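Local coordinates for protein fructokinase (Xylella fastidiosa Temecula1, PDB 3LJS) that probably phosphorylates fructose at the expense of ATP, as a member of the PfkB family of carbohydrate kinases, at residues B[185-198]-B[218-231]. Numbering follows the deposited sequence.
Sequences WKGLSLADVVKLSS and QLWQGRAQLLLVTD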
loop_
_atom_site.group_PDB
_atom_site.type_symbol
_atom_site.label_atom_id
_atom_site.label_comp_id
_atom_site.label_asym_id
_atom_site.label_seq_id
_atom_site.Cartn_x
_atom_site.Cartn_y
_atom_site.Cartn_z
ATOM N N TRP B 185 -8.028 -11.817 -25.678
ATOM C CA TRP B 185 -8.382 -11.994 -27.087
ATOM C C TRP B 185 -9.352 -10.916 -27.560
ATOM O O TRP B 185 -9.268 -10.462 -28.697
ATOM C CB TRP B 185 -8.998 -13.377 -27.342
ATOM C CG TRP B 185 -7.985 -14.473 -27.521
ATOM C CD1 TRP B 185 -7.786 -15.551 -26.702
ATOM C CD2 TRP B 185 -7.028 -14.592 -28.581
ATOM N NE1 TRP B 185 -6.764 -16.333 -27.187
ATOM C CE2 TRP B 185 -6.281 -15.769 -28.338
ATOM C CE3 TRP B 185 -6.728 -13.820 -29.711
ATOM C CZ2 TRP B 185 -5.253 -16.192 -29.187
ATOM C CZ3 TRP B 185 -5.703 -14.241 -30.557
ATOM C CH2 TRP B 185 -4.979 -15.419 -30.287
ATOM N N LYS B 186 -10.277 -10.511 -26.695
ATOM C CA LYS B 186 -11.230 -9.480 -27.078
ATOM C C LYS B 186 -10.509 -8.158 -27.317
ATOM O O LYS B 186 -10.781 -7.457 -28.297
ATOM C CB LYS B 186 -12.300 -9.292 -26.003
ATOM C CG LYS B 186 -13.333 -8.248 -26.389
ATOM C CD LYS B 186 -14.589 -8.356 -25.548
ATOM C CE LYS B 186 -15.653 -7.374 -26.026
ATOM N NZ LYS B 186 -16.925 -7.529 -25.263
ATOM N N GLY B 187 -9.593 -7.813 -26.420
ATOM C CA GLY B 187 -8.847 -6.580 -26.584
ATOM C C GLY B 187 -8.061 -6.636 -27.881
ATOM O O GLY B 187 -8.027 -5.669 -28.652
ATOM N N LEU B 188 -7.440 -7.786 -28.127
ATOM C CA LEU B 188 -6.646 -8.002 -29.331
ATOM C C LEU B 188 -7.457 -7.857 -30.614
ATOM O O LEU B 188 -6.937 -7.395 -31.630
ATOM C CB LEU B 188 -6.001 -9.392 -29.288
ATOM C CG LEU B 188 -4.852 -9.541 -28.286
ATOM C CD1 LEU B 188 -4.497 -11.019 -28.097
ATOM C CD2 LEU B 188 -3.648 -8.757 -28.799
ATOM N N SER B 189 -8.726 -8.251 -30.572
ATOM C CA SER B 189 -9.579 -8.159 -31.755
ATOM C C SER B 189 -10.018 -6.724 -32.046
ATOM O O SER B 189 -10.468 -6.423 -33.148
ATOM C CB SER B 189 -10.830 -9.024 -31.579
ATOM O OG SER B 189 -11.700 -8.447 -30.620
ATOM N N LEU B 190 -9.884 -5.846 -31.059
ATOM C CA LEU B 190 -10.302 -4.455 -31.212
ATOM C C LEU B 190 -9.178 -3.479 -31.542
ATOM O O LEU B 190 -9.427 -2.289 -31.740
ATOM C CB LEU B 190 -10.993 -3.984 -29.931
ATOM C CG LEU B 190 -12.321 -4.656 -29.576
ATOM C CD1 LEU B 190 -12.740 -4.250 -28.164
ATOM C CD2 LEU B 190 -13.388 -4.256 -30.600
ATOM N N ALA B 191 -7.951 -3.977 -31.614
ATOM C CA ALA B 191 -6.806 -3.110 -31.873
ATOM C C ALA B 191 -6.263 -3.138 -33.296
ATOM O O ALA B 191 -6.254 -4.173 -33.944
ATOM C CB ALA B 191 -5.679 -3.444 -30.887
ATOM N N ASP B 192 -5.812 -1.976 -33.764
ATOM C CA ASP B 192 -5.219 -1.834 -35.094
ATOM C C ASP B 192 -3.743 -2.215 -34.997
ATOM O O ASP B 192 -3.179 -2.814 -35.913
ATOM C CB ASP B 192 -5.309 -0.380 -35.561
ATOM C CG ASP B 192 -6.736 0.102 -35.694
ATOM O OD1 ASP B 192 -7.400 -0.275 -36.680
ATOM O OD2 ASP B 192 -7.195 0.850 -34.807
ATOM N N VAL B 193 -3.124 -1.843 -33.879
ATOM C CA VAL B 193 -1.707 -2.117 -33.640
ATOM C C VAL B 193 -1.563 -2.915 -32.352
ATOM O O VAL B 193 -2.085 -2.521 -31.310
ATOM C CB VAL B 193 -0.906 -0.803 -33.513
ATOM C CG1 VAL B 193 0.569 -1.103 -33.283
ATOM C CG2 VAL B 193 -1.091 0.039 -34.777
ATOM N N VAL B 194 -0.846 -4.032 -32.431
ATOM C CA VAL B 194 -0.660 -4.904 -31.280
ATOM C C VAL B 194 0.804 -5.185 -30.976
ATOM O O VAL B 194 1.615 -5.384 -31.883
ATOM C CB VAL B 194 -1.379 -6.254 -31.510
ATOM C CG1 VAL B 194 -1.017 -7.245 -30.402
ATOM C CG2 VAL B 194 -2.888 -6.029 -31.578
ATOM N N LYS B 195 1.134 -5.197 -29.691
ATOM C CA LYS B 195 2.493 -5.477 -29.251
ATOM C C LYS B 195 2.468 -6.600 -28.222
ATOM O O LYS B 195 1.779 -6.509 -27.205
ATOM C CB LYS B 195 3.135 -4.231 -28.642
ATOM C CG LYS B 195 4.528 -4.478 -28.070
ATOM C CD LYS B 195 5.189 -3.171 -27.667
ATOM C CE LYS B 195 6.508 -3.402 -26.940
ATOM N NZ LYS B 195 6.309 -3.962 -25.580
ATOM N N LEU B 196 3.225 -7.655 -28.503
ATOM C CA LEU B 196 3.309 -8.823 -27.631
ATOM C C LEU B 196 4.764 -9.187 -27.372
ATOM O O LEU B 196 5.654 -8.809 -28.136
ATOM C CB LEU B 196 2.650 -10.032 -28.299
ATOM C CG LEU B 196 1.197 -10.013 -28.764
ATOM C CD1 LEU B 196 0.914 -11.282 -29.556
ATOM C CD2 LEU B 196 0.267 -9.911 -27.567
ATOM N N SER B 197 5.000 -9.920 -26.289
ATOM C CA SER B 197 6.339 -10.398 -25.972
ATOM C C SER B 197 6.321 -11.837 -26.487
ATOM O O SER B 197 5.247 -12.373 -26.764
ATOM C CB SER B 197 6.576 -10.388 -24.460
ATOM O OG SER B 197 5.680 -11.273 -23.812
ATOM N N SER B 198 7.490 -12.457 -26.629
ATOM C CA SER B 198 7.560 -13.839 -27.109
ATOM C C SER B 198 6.759 -14.745 -26.195
ATOM O O SER B 198 6.054 -15.649 -26.649
ATOM C CB SER B 198 9.008 -14.340 -27.131
ATOM O OG SER B 198 9.807 -13.564 -28.000
ATOM N N GLN B 218 -5.187 -15.448 -36.198
ATOM C CA GLN B 218 -6.355 -15.079 -35.401
ATOM C C GLN B 218 -6.453 -13.553 -35.301
ATOM O O GLN B 218 -7.541 -12.978 -35.381
ATOM C CB GLN B 218 -6.243 -15.677 -33.996
ATOM C CG GLN B 218 -7.487 -15.495 -33.147
ATOM C CD GLN B 218 -8.624 -16.383 -33.603
ATOM O OE1 GLN B 218 -8.560 -17.610 -33.470
ATOM N NE2 GLN B 218 -9.669 -15.774 -34.155
ATOM N N LEU B 219 -5.308 -12.901 -35.121
ATOM C CA LEU B 219 -5.279 -11.445 -35.020
ATOM C C LEU B 219 -5.801 -10.795 -36.299
ATOM O O LEU B 219 -6.530 -9.805 -36.245
ATOM C CB LEU B 219 -3.854 -10.956 -34.748
ATOM C CG LEU B 219 -3.244 -11.369 -33.408
ATOM C CD1 LEU B 219 -1.859 -10.750 -33.263
ATOM C CD2 LEU B 219 -4.148 -10.905 -32.278
ATOM N N TRP B 220 -5.429 -11.360 -37.444
ATOM C CA TRP B 220 -5.858 -10.825 -38.734
ATOM C C TRP B 220 -7.374 -10.946 -38.930
ATOM O O TRP B 220 -7.940 -10.314 -39.826
ATOM C CB TRP B 220 -5.129 -11.548 -39.871
ATOM C CG TRP B 220 -3.621 -11.401 -39.880
ATOM C CD1 TRP B 220 -2.734 -12.236 -40.493
ATOM C CD2 TRP B 220 -2.835 -10.338 -39.307
ATOM N NE1 TRP B 220 -1.451 -11.768 -40.342
ATOM C CE2 TRP B 220 -1.481 -10.607 -39.617
ATOM C CE3 TRP B 220 -3.140 -9.190 -38.563
ATOM C CZ2 TRP B 220 -0.433 -9.766 -39.212
ATOM C CZ3 TRP B 220 -2.093 -8.353 -38.158
ATOM C CH2 TRP B 220 -0.758 -8.650 -38.485
ATOM N N GLN B 221 -8.025 -11.755 -38.092
ATOM C CA GLN B 221 -9.478 -11.932 -38.170
ATOM C C GLN B 221 -10.176 -10.712 -37.580
ATOM O O GLN B 221 -11.364 -10.488 -37.820
ATOM C CB GLN B 221 -9.918 -13.178 -37.394
ATOM C CG GLN B 221 -9.354 -14.477 -37.933
ATOM C CD GLN B 221 -9.728 -14.702 -39.384
ATOM O OE1 GLN B 221 -10.904 -14.865 -39.718
ATOM N NE2 GLN B 221 -8.729 -14.703 -40.257
ATOM N N GLY B 222 -9.434 -9.936 -36.796
ATOM C CA GLY B 222 -10.000 -8.746 -36.187
ATOM C C GLY B 222 -9.584 -7.464 -36.889
ATOM O O GLY B 222 -9.519 -7.408 -38.120
ATOM N N ARG B 223 -9.292 -6.437 -36.098
ATOM C CA ARG B 223 -8.888 -5.131 -36.615
ATOM C C ARG B 223 -7.377 -4.992 -36.870
ATOM O O ARG B 223 -6.955 -4.130 -37.635
ATOM C CB ARG B 223 -9.291 -4.030 -35.622
ATOM C CG ARG B 223 -10.775 -3.933 -35.278
ATOM C CD ARG B 223 -11.483 -2.956 -36.204
ATOM N NE ARG B 223 -10.717 -1.724 -36.362
ATOM C CZ ARG B 223 -10.875 -0.874 -37.371
ATOM N NH1 ARG B 223 -11.780 -1.118 -38.312
ATOM N NH2 ARG B 223 -10.103 0.200 -37.464
ATOM N N ALA B 224 -6.572 -5.833 -36.223
ATOM C CA ALA B 224 -5.114 -5.764 -36.327
ATOM C C ALA B 224 -4.510 -5.649 -37.728
ATOM O O ALA B 224 -4.803 -6.444 -38.614
ATOM C CB ALA B 224 -4.491 -6.958 -35.602
ATOM N N GLN B 225 -3.636 -4.663 -37.904
ATOM C CA GLN B 225 -2.965 -4.450 -39.184
ATOM C C GLN B 225 -1.452 -4.534 -38.994
ATOM O O GLN B 225 -0.707 -4.768 -39.944
ATOM C CB GLN B 225 -3.338 -3.078 -39.760
ATOM C CG GLN B 225 -4.796 -2.938 -40.203
ATOM C CD GLN B 225 -5.147 -3.821 -41.396
ATOM O OE1 GLN B 225 -4.279 -4.196 -42.189
ATOM N NE2 GLN B 225 -6.428 -4.138 -41.539
ATOM N N LEU B 226 -0.999 -4.343 -37.758
ATOM C CA LEU B 226 0.430 -4.395 -37.453
ATOM C C LEU B 226 0.673 -5.087 -36.120
ATOM O O LEU B 226 0.039 -4.751 -35.120
ATOM C CB LEU B 226 1.010 -2.983 -37.387
ATOM C CG LEU B 226 2.471 -2.878 -36.927
ATOM C CD1 LEU B 226 3.403 -3.464 -37.986
ATOM C CD2 LEU B 226 2.816 -1.414 -36.677
ATOM N N LEU B 227 1.599 -6.044 -36.109
ATOM C CA LEU B 227 1.936 -6.780 -34.891
ATOM C C LEU B 227 3.430 -6.720 -34.595
ATOM O O LEU B 227 4.254 -6.969 -35.471
ATOM C CB LEU B 227 1.524 -8.254 -35.019
ATOM C CG LEU B 227 2.135 -9.227 -33.993
ATOM C CD1 LEU B 227 1.542 -8.976 -32.598
ATOM C CD2 LEU B 227 1.860 -10.667 -34.431
ATOM N N LEU B 228 3.768 -6.383 -33.355
ATOM C CA LEU B 228 5.156 -6.336 -32.929
ATOM C C LEU B 228 5.342 -7.427 -31.884
ATOM O O LEU B 228 4.542 -7.542 -30.957
ATOM C CB LEU B 228 5.488 -4.986 -32.296
ATOM C CG LEU B 228 5.179 -3.742 -33.134
ATOM C CD1 LEU B 228 5.672 -2.522 -32.385
ATOM C CD2 LEU B 228 5.848 -3.836 -34.493
ATOM N N VAL B 229 6.379 -8.240 -32.042
ATOM C CA VAL B 229 6.664 -9.290 -31.069
ATOM C C VAL B 229 8.061 -9.029 -30.525
ATOM O O VAL B 229 9.032 -9.016 -31.284
ATOM C CB VAL B 229 6.638 -10.694 -31.704
ATOM C CG1 VAL B 229 6.962 -11.745 -30.643
ATOM C CG2 VAL B 229 5.275 -10.965 -32.322
ATOM N N THR B 230 8.156 -8.807 -29.216
ATOM C CA THR B 230 9.440 -8.540 -28.578
ATOM C C THR B 230 10.068 -9.808 -28.005
ATOM O O THR B 230 9.374 -10.718 -27.544
ATOM C CB THR B 230 9.301 -7.509 -27.430
ATOM O OG1 THR B 230 8.381 -8.000 -26.445
ATOM C CG2 THR B 230 8.793 -6.180 -27.969
ATOM N N ASP B 231 11.392 -9.861 -28.051
ATOM C CA ASP B 231 12.145 -10.994 -27.531
ATOM C C ASP B 231 12.842 -10.530 -26.262
ATOM O O ASP B 231 13.278 -9.378 -26.172
ATOM C CB ASP B 231 13.189 -11.455 -28.556
ATOM C CG ASP B 231 12.694 -12.598 -29.433
ATOM O OD1 ASP B 231 11.511 -12.590 -29.838
ATOM O OD2 ASP B 231 13.499 -13.507 -29.730
HETATM O O HOH W 1 -7.397 -7.907 -34.313
HETATM O O HOH W 2 -9.561 -0.802 -34.213
HETATM O O HOH W 3 -8.889 2.460 -35.596
HETATM O O HOH W 4 5.939 -6.543 -25.477
#
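Asp192 and Arg223 pair just before two neighbouring parallel strands, 193-197 and 226-230, set side by side in the large sheet of this ribokinase-type fold; the helices between them make a beta-alpha-beta crossover. Asp192 OD1 offers its syn lone pair to Arg223 NH2 at 2.9 Å, but the salt bridge is bent: the oxygen stands well out of the guanidinium plane, and the two flat groups are nearly perpendicular (86°). Bends at chi2 and chi3 fold the arginine back alongside the aspartate, and a water joins Arg223 NE to Asp192 OD2, which also takes the backbone N-H of Val163 on strand 162-166. Asp192 O accepts two N-H groups, from Gln225 N at 2.8 Å and Leu226 N at 3.2 Å, and so starts the ladder that runs on through Val194 and Leu196. On one face of the sheet Leu227 CD1 packs against Val194 CG1 (3.8 Å) and Leu196 CD1; near the helix ends, Leu219 CD2 lies on Leu188 CB.

At the C-terminal ends the strands reach the ATP site, to which Lys195, Thr230 and Asp231 belong. Lys195 runs extended until its last torsion turns NZ aside to Ala260 O, while its CE rests 3.7 Å from Thr230 CG2. A water there accepts from Lys195 NZ at 2.6 Å and lies 3.0 Å from Thr230 OG1.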